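PDB 3WXX: AopB from Aeromonas hydrophila, which probably helps build the translocon pore of the type III secretion system in the host membrane and binds the chaperone AcrH, probably before secretion. Local coordinates for residues I132-I137 with K212-A217; A143-M148 with L189-S194. One frame throughout, in Å; residues are numbered along the deposited sequence.

Contact 1. Residues I132-I137 with K212-A217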
ATOM      1  N   ILE B 132      -3.875  -4.077  -8.067  1.00 49.83           N
ATOM      2  CA  ILE B 132      -5.219  -4.625  -8.334  1.00 58.46           C
ATOM      3  C   ILE B 132      -5.145  -5.889  -9.165  1.00 47.76           C
ATOM      4  O   ILE B 132      -5.758  -6.880  -8.837  1.00 44.06           O
ATOM      5  CB  ILE B 132      -6.134  -3.612  -9.035  1.00 67.84           C
ATOM      6  CG1 ILE B 132      -6.691  -2.636  -8.012  1.00 71.21           C
ATOM      7  CG2 ILE B 132      -7.306  -4.316  -9.695  1.00 67.45           C
ATOM      8  CD1 ILE B 132      -7.141  -1.344  -8.646  1.00 80.09           C
ATOM      9  N   GLY B 133      -4.371  -5.834 -10.238  1.00 50.13           N
ATOM     10  CA  GLY B 133      -4.050  -7.036 -11.035  1.00 48.89           C
ATOM     11  C   GLY B 133      -3.512  -8.205 -10.232  1.00 44.31           C
ATOM     12  O   GLY B 133      -4.012  -9.314 -10.333  1.00 44.44           O
ATOM     13  N   ALA B 134      -2.528  -7.936  -9.376  1.00 43.91           N
ATOM     14  CA  ALA B 134      -1.950  -8.973  -8.513  1.00 44.51           C
ATOM     15  C   ALA B 134      -2.986  -9.613  -7.606  1.00 39.73           C
ATOM     16  O   ALA B 134      -2.953 -10.841  -7.331  1.00 39.36           O
ATOM     17  CB  ALA B 134      -0.804  -8.401  -7.696  1.00 45.51           C
ATOM     18  N   ILE B 135      -3.926  -8.798  -7.163  1.00 40.75           N
ATOM     19  CA  ILE B 135      -5.050  -9.287  -6.316  1.00 44.39           C
ATOM     20  C   ILE B 135      -6.032 -10.165  -7.079  1.00 45.24           C
ATOM     21  O   ILE B 135      -6.447 -11.207  -6.578  1.00 47.04           O
ATOM     22  CB  ILE B 135      -5.780  -8.121  -5.633  1.00 41.54           C
ATOM     23  CG1 ILE B 135      -4.850  -7.513  -4.558  1.00 39.76           C
ATOM     24  CG2 ILE B 135      -7.113  -8.582  -5.101  1.00 39.96           C
ATOM     25  CD1 ILE B 135      -5.408  -6.319  -3.837  1.00 41.05           C
ATOM     26  N   LEU B 136      -6.318  -9.803  -8.319  1.00 50.69           N
ATOM     27  CA  LEU B 136      -7.060 -10.713  -9.234  1.00 59.71           C
ATOM     28  C   LEU B 136      -6.371 -12.053  -9.514  1.00 52.01           C
ATOM     29  O   LEU B 136      -7.000 -13.099  -9.426  1.00 44.29           O
ATOM     30  CB  LEU B 136      -7.295 -10.045 -10.580  1.00 67.44           C
ATOM     31  CG  LEU B 136      -8.422  -9.027 -10.560  1.00 73.54           C
ATOM     32  CD1 LEU B 136      -8.247  -8.056 -11.714  1.00 76.53           C
ATOM     33  CD2 LEU B 136      -9.777  -9.725 -10.601  1.00 75.93           C
ATOM     34  N   ILE B 137      -5.073 -12.011  -9.809  1.00 50.32           N
ATOM     35  CA  ILE B 137      -4.311 -13.247  -9.989  1.00 54.17           C
ATOM     36  C   ILE B 137      -4.092 -14.057  -8.701  1.00 54.23           C
ATOM     37  O   ILE B 137      -4.215 -15.273  -8.715  1.00 51.23           O
ATOM     38  CB  ILE B 137      -2.917 -12.991 -10.543  1.00 54.87           C
ATOM     39  CG1 ILE B 137      -2.977 -12.183 -11.842  1.00 66.55           C
ATOM     40  CG2 ILE B 137      -2.185 -14.302 -10.737  1.00 52.18           C
ATOM     41  CD1 ILE B 137      -3.677 -12.892 -12.973  1.00 69.16           C
ATOM     42  N   LYS B 212       4.098 -10.830 -12.319  1.00 57.67           N
ATOM     43  CA  LYS B 212       4.322 -11.125 -13.725  1.00 61.14           C
ATOM     44  C   LYS B 212       3.065 -10.890 -14.547  1.00 60.00           C
ATOM     45  O   LYS B 212       3.061 -10.137 -15.494  1.00 55.74           O
ATOM     46  CB  LYS B 212       4.680 -12.598 -13.873  1.00 82.57           C
ATOM     47  CG  LYS B 212       5.842 -12.879 -14.776  1.00 98.11           C
ATOM     48  CD  LYS B 212       7.156 -12.790 -14.020  1.00106.17           C
ATOM     49  CE  LYS B 212       8.412 -12.840 -14.912  1.00127.16           C
ATOM     50  NZ  LYS B 212       8.203 -12.958 -16.398  1.00139.27           N
ATOM     51  N   PHE B 213       1.979 -11.541 -14.153  1.00 56.52           N
ATOM     52  CA  PHE B 213       0.771 -11.523 -14.928  1.00 57.14           C
ATOM     53  C   PHE B 213       0.003 -10.230 -14.769  1.00 53.61           C
ATOM     54  O   PHE B 213      -0.662  -9.809 -15.691  1.00 52.04           O
ATOM     55  CB  PHE B 213      -0.090 -12.736 -14.570  1.00 70.59           C
ATOM     56  CG  PHE B 213       0.459 -14.049 -15.094  1.00 87.77           C
ATOM     57  CD1 PHE B 213       1.750 -14.133 -15.668  1.00 95.68           C
ATOM     58  CD2 PHE B 213      -0.304 -15.218 -14.998  1.00 89.51           C
ATOM     59  CE1 PHE B 213       2.241 -15.342 -16.138  1.00103.23           C
ATOM     60  CE2 PHE B 213       0.180 -16.427 -15.470  1.00 96.51           C
ATOM     61  CZ  PHE B 213       1.453 -16.490 -16.038  1.00112.61           C
ATOM     62  N   ALA B 214       0.076  -9.585 -13.614  1.00 58.17           N
ATOM     63  CA  ALA B 214      -0.521  -8.253 -13.446  1.00 59.34           C
ATOM     64  C   ALA B 214       0.181  -7.260 -14.353  1.00 63.63           C
ATOM     65  O   ALA B 214      -0.412  -6.343 -14.924  1.00 65.01           O
ATOM     66  CB  ALA B 214      -0.374  -7.813 -12.029  1.00 61.75           C
ATOM     67  N   THR B 215       1.465  -7.499 -14.524  1.00 73.28           N
ATOM     68  CA  THR B 215       2.280  -6.699 -15.413  1.00 78.68           C
ATOM     69  C   THR B 215       1.885  -6.902 -16.895  1.00 75.42           C
ATOM     70  O   THR B 215       1.830  -5.911 -17.630  1.00 72.55           O
ATOM     71  CB  THR B 215       3.783  -6.952 -15.127  1.00 76.03           C
ATOM     72  OG1 THR B 215       4.079  -6.415 -13.831  1.00 70.16           O
ATOM     73  CG2 THR B 215       4.710  -6.311 -16.185  1.00 72.26           C
ATOM     74  N   GLN B 216       1.600  -8.144 -17.318  1.00 66.04           N
ATOM     75  CA  GLN B 216       1.107  -8.402 -18.693  1.00 73.48           C
ATOM     76  C   GLN B 216      -0.335  -7.894 -18.875  1.00 79.98           C
ATOM     77  O   GLN B 216      -0.652  -7.294 -19.905  1.00 92.15           O
ATOM     78  CB  GLN B 216       1.153  -9.876 -19.106  1.00 71.38           C
ATOM     79  CG  GLN B 216       2.481 -10.587 -19.263  1.00 87.22           C
ATOM     80  CD  GLN B 216       3.727  -9.804 -18.846  1.00102.36           C
ATOM     81  OE1 GLN B 216       3.684  -8.920 -17.992  1.00118.31           O
ATOM     82  NE2 GLN B 216       4.859 -10.148 -19.462  1.00 95.46           N
ATOM     83  N   ALA B 217      -1.201  -8.116 -17.888  1.00 73.99           N
ATOM     84  CA  ALA B 217      -2.565  -7.590 -17.938  1.00 74.32           C
ATOM     85  C   ALA B 217      -2.525  -6.080 -18.112  1.00 82.88           C
ATOM     86  O   ALA B 217      -3.372  -5.511 -18.808  1.00 88.27           O
ATOM     87  CB  ALA B 217      -3.345  -7.960 -16.681  1.00 74.81           C
TER
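Gly-133 and Ala-214 mark a close, apolar helix-helix crossing in which helix 126-151 meets helix 201-217, the last helix of the chain. Measured on the two short segments, the axes come within 8.0 Å, with their N-to-C directions 121° apart. Small residues make this possible. The CA atoms of Gly-133 and Ala-214 lie 4.4 Å from each other, and the methyl of Ala-214 rests on the backbone of the other helix, with CB 3.6 Å from Gly-133 C and also against Ala-134 N. Gly-133 has only hydrogen on the side facing Ala-214, and the alanine methyl lies directly on the backbone. Ala-134 CB adds a looser touch on Ala-214 CB at 4.4 Å. One turn on from Gly-133, Ile-137 crosses Phe-213 at about a right angle. Ile-137 CG1 stands beside its own backbone N (chi1 -55°), and CD1 reaches Phe-213 CB at 3.9 Å. The isoleucine thus meets the stem of the phenylalanine, whose ring turns off from segment 132-137. Ala-134 and Ala-214 are buried, while Ile-137 and Phe-213 lie on the surface. Segment 132-137 falls in a predicted transmembrane span. Its other flank is covered by helix 91-113, where Ile-135 packs on Met-101 and Ser-105, and by AcrH, whose Met-88 touches Ile-132 and Ile-135; Ala-214 also packs on Met-130 of helix 126-151.

Contact 2. Residues A143-M148 with L189-S194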
ATOM      1  N   ALA B 143      -2.010  -8.970  -2.687  1.00 41.78           N
ATOM      2  CA  ALA B 143      -2.092  -7.817  -1.806  1.00 42.04           C
ATOM      3  C   ALA B 143      -0.804  -7.691  -1.012  1.00 38.29           C
ATOM      4  O   ALA B 143      -0.253  -6.608  -0.904  1.00 33.94           O
ATOM      5  CB  ALA B 143      -3.259  -7.945  -0.849  1.00 43.58           C
ATOM      6  N   ALA B 144      -0.371  -8.806  -0.429  1.00 36.76           N
ATOM      7  CA  ALA B 144       0.855  -8.824   0.348  1.00 40.09           C
ATOM      8  C   ALA B 144       2.033  -8.218  -0.408  1.00 39.83           C
ATOM      9  O   ALA B 144       2.553  -7.197  -0.018  1.00 39.15           O
ATOM     10  CB  ALA B 144       1.202 -10.239   0.742  1.00 44.13           C
ATOM     11  N   VAL B 145       2.407  -8.803  -1.529  1.00 38.95           N
ATOM     12  CA  VAL B 145       3.546  -8.268  -2.243  1.00 45.44           C
ATOM     13  C   VAL B 145       3.285  -6.822  -2.676  1.00 44.38           C
ATOM     14  O   VAL B 145       4.227  -6.011  -2.762  1.00 42.04           O
ATOM     15  CB  VAL B 145       3.943  -9.144  -3.456  1.00 46.86           C
ATOM     16  CG1 VAL B 145       2.872  -9.085  -4.536  1.00 52.39           C
ATOM     17  CG2 VAL B 145       5.301  -8.738  -4.011  1.00 43.35           C
ATOM     18  N   GLY B 146       2.024  -6.507  -2.997  1.00 40.80           N
ATOM     19  CA  GLY B 146       1.676  -5.144  -3.443  1.00 36.85           C
ATOM     20  C   GLY B 146       1.904  -4.147  -2.350  1.00 33.91           C
ATOM     21  O   GLY B 146       2.484  -3.079  -2.555  1.00 35.85           O
ATOM     22  N   ALA B 147       1.492  -4.499  -1.157  1.00 34.40           N
ATOM     23  CA  ALA B 147       1.697  -3.594  -0.049  1.00 37.73           C
ATOM     24  C   ALA B 147       3.187  -3.446   0.253  1.00 38.63           C
ATOM     25  O   ALA B 147       3.641  -2.358   0.582  1.00 37.82           O
ATOM     26  CB  ALA B 147       0.947  -4.076   1.176  1.00 39.60           C
HETATM   27  N   MSE B 148       3.926  -4.546   0.153  1.00 40.25           N
HETATM   28  CA  MSE B 148       5.367  -4.517   0.296  1.00 47.52           C
HETATM   29  C   MSE B 148       5.994  -3.538  -0.649  1.00 42.82           C
HETATM   30  O   MSE B 148       6.742  -2.677  -0.230  1.00 40.26           O
HETATM   31  CB  MSE B 148       6.005  -5.867  -0.005  1.00 66.16           C
HETATM   32  CG  MSE B 148       5.631  -6.963   1.003  1.00 80.23           C
HETATM   33 SE   MSE B 148       6.734  -6.779   2.573  1.00111.46          SE
HETATM   34  CE  MSE B 148       6.405  -8.639   3.043  1.00106.68           C
ATOM     35  N   LEU B 189      11.493  -6.767  -6.856  1.00 68.58           N
ATOM     36  CA  LEU B 189      12.425  -7.819  -6.529  1.00 67.84           C
ATOM     37  C   LEU B 189      12.686  -7.889  -5.052  1.00 66.45           C
ATOM     38  O   LEU B 189      12.656  -8.976  -4.482  1.00 67.53           O
ATOM     39  CB  LEU B 189      13.710  -7.602  -7.284  1.00 79.83           C
ATOM     40  CG  LEU B 189      14.902  -8.508  -6.972  1.00 85.39           C
ATOM     41  CD1 LEU B 189      14.551  -9.989  -6.967  1.00 83.27           C
ATOM     42  CD2 LEU B 189      15.972  -8.197  -8.010  1.00 90.29           C
ATOM     43  N   VAL B 190      12.897  -6.749  -4.399  1.00 75.04           N
ATOM     44  CA  VAL B 190      13.160  -6.797  -2.935  1.00 84.49           C
ATOM     45  C   VAL B 190      11.915  -7.382  -2.213  1.00 74.74           C
ATOM     46  O   VAL B 190      12.041  -8.281  -1.357  1.00 61.03           O
ATOM     47  CB  VAL B 190      13.680  -5.455  -2.300  1.00 98.15           C
ATOM     48  CG1 VAL B 190      14.347  -4.534  -3.318  1.00 94.23           C
ATOM     49  CG2 VAL B 190      12.562  -4.702  -1.597  1.00110.68           C
ATOM     50  N   ALA B 191      10.724  -6.896  -2.599  1.00 62.86           N
ATOM     51  CA  ALA B 191       9.454  -7.387  -2.025  1.00 62.78           C
ATOM     52  C   ALA B 191       9.307  -8.905  -2.125  1.00 59.41           C
ATOM     53  O   ALA B 191       8.920  -9.559  -1.151  1.00 44.84           O
ATOM     54  CB  ALA B 191       8.255  -6.696  -2.680  1.00 64.79           C
ATOM     55  N   ILE B 192       9.607  -9.458  -3.311  1.00 59.11           N
ATOM     56  CA  ILE B 192       9.582 -10.923  -3.503  1.00 58.29           C
ATOM     57  C   ILE B 192      10.475 -11.647  -2.512  1.00 61.92           C
ATOM     58  O   ILE B 192      10.082 -12.667  -1.930  1.00 52.88           O
ATOM     59  CB  ILE B 192       9.997 -11.358  -4.918  1.00 50.11           C
ATOM     60  CG1 ILE B 192       8.834 -11.154  -5.877  1.00 53.85           C
ATOM     61  CG2 ILE B 192      10.279 -12.834  -4.948  1.00 49.95           C
ATOM     62  CD1 ILE B 192       8.835  -9.811  -6.530  1.00 57.36           C
ATOM     63  N   VAL B 193      11.678 -11.121  -2.333  1.00 63.27           N
ATOM     64  CA  VAL B 193      12.598 -11.740  -1.408  1.00 69.40           C
ATOM     65  C   VAL B 193      11.975 -11.644  -0.025  1.00 68.04           C
ATOM     66  O   VAL B 193      11.843 -12.650   0.684  1.00 65.71           O
ATOM     67  CB  VAL B 193      13.983 -11.065  -1.449  1.00 75.84           C
ATOM     68  CG1 VAL B 193      14.888 -11.640  -0.377  1.00 77.28           C
ATOM     69  CG2 VAL B 193      14.625 -11.237  -2.819  1.00 75.26           C
ATOM     70  N   SER B 194      11.596 -10.424   0.354  1.00 63.10           N
ATOM     71  CA  SER B 194      10.984 -10.191   1.667  1.00 65.50           C
ATOM     72  C   SER B 194       9.840 -11.173   1.894  1.00 70.02           C
ATOM     73  O   SER B 194       9.706 -11.684   3.001  1.00 79.03           O
ATOM     74  CB  SER B 194      10.482  -8.750   1.799  1.00 67.89           C
ATOM     75  OG  SER B 194      11.199  -7.873   0.930  1.00 82.50           O
TER
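Met-148 and Ala-191 have the nearest CA atoms, 5.5 Å apart, where segments 143-148 of helix 126-151 and 189-194 of helix 179-198 pass at 9.0 Å between axes, their directions 128° apart. The Ala-191 methyl is touched by two residues of the first segment: CB lies 3.6 Å from CB of Met-148, a selenomethionine, and 3.8 Å from Val-145 CG2. That valine branch stands anti to its backbone N and also brushes Ile-192 CD1 at 4.5 Å. Both segments fall in predicted transmembrane helices, so this buried apolar crossing joins two predicted membrane-spanning parts of an SseC-family translocator in its chaperone-bound form. In the selenomethionine, chi2 (-81°) bends the chain at SE; CE, one bond further on, lies 4.3 Å from Ser-194 CB. The serine OG is modelled as bonding back to Val-190 O within its own helix, though the geometry is uncertain. Helix 201-217 closes one flank, with Val-145 on Ala-207 and Val-211 and Ile-192 on Ala-204 and Met-208, while Ser-194 packs on Thr-36 and Ala-39 of helix 24-42. From AcrH, His-57 packs on Ala-144 and Ala-147.

How the contacts relate
Helix 126-151 runs through both contacts, giving Gly-133, Ala-134 and Ile-137 to contact 1 and Val-145 and Met-148 to contact 2. The partner helices, 201-217 and 179-198, follow each other in the chain. The contact centres are about 14 Å apart, and the two touch directly where Ile-135 CG1 packs 3.7 Å from Ala-143 N. Contact 2 lies deeper, its centre about 4 Å from that of the chain against about 12 Å for contact 1, which is partly on the surface. Helix 201-217, the partner in contact 1, also lines a flank of contact 2. AcrH borders both contacts.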